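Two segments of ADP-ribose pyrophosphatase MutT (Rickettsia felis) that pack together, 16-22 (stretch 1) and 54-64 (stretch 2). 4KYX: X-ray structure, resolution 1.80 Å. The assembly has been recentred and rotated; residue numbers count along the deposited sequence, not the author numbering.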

# COMPACT_ATOMS: atom_id res chain seq x y z
N GLY A 16 -4.53 1.89 -5.59
CA GLY A 16 -4.20 1.85 -7.01
C GLY A 16 -3.06 0.87 -7.19
O GLY A 16 -2.18 0.73 -6.34
N ILE A 17 -3.01 0.22 -8.34
CA ILE A 17 -1.92 -0.65 -8.69
C ILE A 17 -1.23 0.02 -9.89
O ILE A 17 -1.89 0.29 -10.90
CB ILE A 17 -2.45 -2.07 -9.06
CG1 ILE A 17 -3.12 -2.82 -7.89
CG2 ILE A 17 -1.39 -2.87 -9.79
CD1 ILE A 17 -2.38 -2.88 -6.60
N GLY A 18 0.08 0.21 -9.84
CA GLY A 18 0.82 0.60 -11.04
C GLY A 18 1.79 -0.47 -11.44
O GLY A 18 2.44 -1.09 -10.62
N ILE A 19 1.90 -0.69 -12.74
CA ILE A 19 2.83 -1.66 -13.27
C ILE A 19 3.92 -1.07 -14.16
O ILE A 19 3.63 -0.41 -15.16
CB ILE A 19 2.10 -2.72 -14.08
CG1 ILE A 19 0.91 -3.24 -13.23
CG2 ILE A 19 3.08 -3.84 -14.39
CD1 ILE A 19 -0.42 -2.56 -13.52
N LEU A 20 5.17 -1.26 -13.77
CA LEU A 20 6.28 -0.98 -14.65
C LEU A 20 6.49 -2.21 -15.53
O LEU A 20 7.07 -3.20 -15.13
CB LEU A 20 7.55 -0.63 -13.92
CG LEU A 20 7.44 0.38 -12.78
CD1 LEU A 20 8.84 0.79 -12.30
CD2 LEU A 20 6.69 1.59 -13.29
N ILE A 21 6.07 -2.09 -16.79
CA ILE A 21 6.14 -3.16 -17.76
C ILE A 21 7.42 -2.94 -18.55
O ILE A 21 7.64 -1.83 -19.12
CB ILE A 21 5.02 -3.11 -18.80
CG1 ILE A 21 3.65 -3.09 -18.14
CG2 ILE A 21 5.12 -4.31 -19.74
CD1 ILE A 21 2.59 -2.58 -19.08
N PHE A 22 8.24 -3.98 -18.56
CA PHE A 22 9.53 -3.97 -19.26
C PHE A 22 9.52 -4.80 -20.51
O PHE A 22 8.86 -5.84 -20.58
CB PHE A 22 10.65 -4.47 -18.38
CG PHE A 22 11.06 -3.54 -17.31
CD1 PHE A 22 10.27 -3.31 -16.21
CD2 PHE A 22 12.29 -2.90 -17.37
CE1 PHE A 22 10.67 -2.43 -15.21
CE2 PHE A 22 12.70 -2.04 -16.36
CZ PHE A 22 11.89 -1.80 -15.28
N THR A 54 -5.62 -10.23 -5.58
CA THR A 54 -4.27 -10.04 -5.18
C THR A 54 -3.64 -8.93 -6.02
O THR A 54 -4.14 -8.60 -7.11
CB THR A 54 -3.44 -11.35 -5.32
OG1 THR A 54 -3.15 -11.56 -6.68
CG2 THR A 54 -4.20 -12.57 -4.69
N PHE A 55 -2.57 -8.35 -5.50
CA PHE A 55 -1.87 -7.28 -6.21
C PHE A 55 -1.37 -7.84 -7.52
O PHE A 55 -1.44 -7.14 -8.50
CB PHE A 55 -0.67 -6.73 -5.47
CG PHE A 55 -0.98 -6.14 -4.10
CD1 PHE A 55 -2.23 -5.61 -3.81
CD2 PHE A 55 -0.01 -6.14 -3.10
CE1 PHE A 55 -2.50 -5.11 -2.54
CE2 PHE A 55 -0.26 -5.62 -1.85
CZ PHE A 55 -1.50 -5.11 -1.57
N GLU A 56 -0.95 -9.11 -7.53
CA GLU A 56 -0.35 -9.70 -8.71
C GLU A 56 -1.43 -10.00 -9.76
O GLU A 56 -1.19 -9.74 -10.94
CB GLU A 56 0.44 -10.97 -8.39
CG GLU A 56 1.68 -10.70 -7.52
CD GLU A 56 1.34 -10.64 -6.02
OE1 GLU A 56 0.19 -10.94 -5.54
OE2 GLU A 56 2.27 -10.25 -5.27
N GLU A 57 -2.60 -10.47 -9.33
CA GLU A 57 -3.74 -10.70 -10.25
C GLU A 57 -4.16 -9.38 -10.92
O GLU A 57 -4.43 -9.31 -12.11
CB GLU A 57 -4.96 -11.27 -9.51
CG GLU A 57 -4.85 -12.73 -9.18
CD GLU A 57 -5.86 -13.23 -8.13
OE1 GLU A 57 -6.53 -12.42 -7.41
OE2 GLU A 57 -5.96 -14.48 -8.03
N CYS A 58 -4.21 -8.33 -10.10
CA CYS A 58 -4.68 -7.04 -10.57
C CYS A 58 -3.73 -6.53 -11.62
O CYS A 58 -4.15 -6.09 -12.70
CB CYS A 58 -4.83 -6.10 -9.37
SG CYS A 58 -5.31 -4.43 -9.89
N ALA A 59 -2.43 -6.62 -11.33
CA ALA A 59 -1.36 -6.17 -12.24
C ALA A 59 -1.45 -6.87 -13.59
O ALA A 59 -1.54 -6.20 -14.67
CB ALA A 59 -0.00 -6.38 -11.61
N ILE A 60 -1.50 -8.20 -13.55
CA ILE A 60 -1.67 -8.97 -14.78
C ILE A 60 -2.94 -8.58 -15.60
O ILE A 60 -2.86 -8.34 -16.81
CB ILE A 60 -1.59 -10.49 -14.52
CG1 ILE A 60 -0.20 -10.87 -13.97
CG2 ILE A 60 -1.87 -11.27 -15.80
CD1 ILE A 60 -0.14 -12.26 -13.38
N ARG A 61 -4.09 -8.52 -14.96
CA ARG A 61 -5.36 -8.13 -15.56
C ARG A 61 -5.29 -6.72 -16.19
O ARG A 61 -5.62 -6.53 -17.40
CB ARG A 61 -6.46 -8.14 -14.50
CG ARG A 61 -7.78 -7.67 -15.05
CD ARG A 61 -8.88 -7.80 -14.05
NE ARG A 61 -8.69 -6.95 -12.88
CZ ARG A 61 -8.78 -5.63 -12.85
NH1 ARG A 61 -9.04 -4.92 -13.94
NH2 ARG A 61 -8.61 -5.00 -11.69
N GLU A 62 -4.83 -5.76 -15.41
CA GLU A 62 -4.80 -4.35 -15.85
C GLU A 62 -3.91 -4.17 -17.06
O GLU A 62 -4.31 -3.51 -18.06
CB GLU A 62 -4.38 -3.47 -14.70
CG GLU A 62 -5.53 -3.36 -13.71
CD GLU A 62 -5.30 -2.38 -12.61
OE1 GLU A 62 -4.13 -1.99 -12.29
OE2 GLU A 62 -6.34 -2.09 -11.96
N VAL A 63 -2.72 -4.77 -17.02
CA VAL A 63 -1.79 -4.71 -18.16
C VAL A 63 -2.44 -5.29 -19.43
O VAL A 63 -2.37 -4.70 -20.54
CB VAL A 63 -0.42 -5.36 -17.82
CG1 VAL A 63 0.45 -5.55 -19.08
CG2 VAL A 63 0.29 -4.54 -16.76
N LEU A 64 -3.08 -6.46 -19.29
CA LEU A 64 -3.72 -7.07 -20.45
C LEU A 64 -4.85 -6.19 -21.00
O LEU A 64 -4.98 -6.01 -22.24
CB LEU A 64 -4.26 -8.49 -20.12
CG LEU A 64 -4.74 -9.41 -21.24
CD1 LEU A 64 -3.64 -9.61 -22.25
CD2 LEU A 64 -5.19 -10.74 -20.57

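Strand 16-22 runs across helix 55-64, their N-to-C directions 65° apart and their axes 8.5 Å apart at closest approach. The tightest backbone register pairs I19 with A59, whose CA atoms lie 6.2 Å apart. The helix starts cleanly: T54 sits at the N-cap, its OG1 accepting from E57 N at 2.9 Å, while T54 N donates back to E57 OE1 at 3.0 Å. From there the i to i+4 backbone bonds carry the helix along.

The strand alternates. I17, I19 and I21 point their CA-to-CB bonds toward the helix, whereas L20 points away and G16 and G18 have no side chain to offer. Three branched aliphatic residues thus make one greasy stripe, and the helix answers with F55, C58, A59, E62 and V63, spaced so that they recur on one side.

I17 has the most area covered. Its CG1 meets C58 SG at 3.4 Å, its CD1 reaches F55 CD1 at 3.9 Å, approaching the ring obliquely, and its CG2 lies 4.2 Å from A59 CB. Alanine suits the centre of the register: its small side chain, pointing sideways, leaves the backbones close, while A59 CB still packs 3.6 Å from I19 CG1. Farther along, V63 CG2 lies 3.7 Å from I19 CB and also 3.8 Å from I21 CD1, which V63 CG1 meets at 3.7 Å, so one beta-branched residue bridges two strand positions.

No hydrogen bond crosses the contact; apolar packing dominates the 357 Å² buried. E62 is the polar exception. Its OE1 comes within 3.5 Å of I17 O, but both are acceptors and no bond forms; its OE2 makes a long salt bridge to R61 NH2 at 3.7 Å. Residues such as E56 and I60, whose CA-to-CB bonds point away, take no part in the packing.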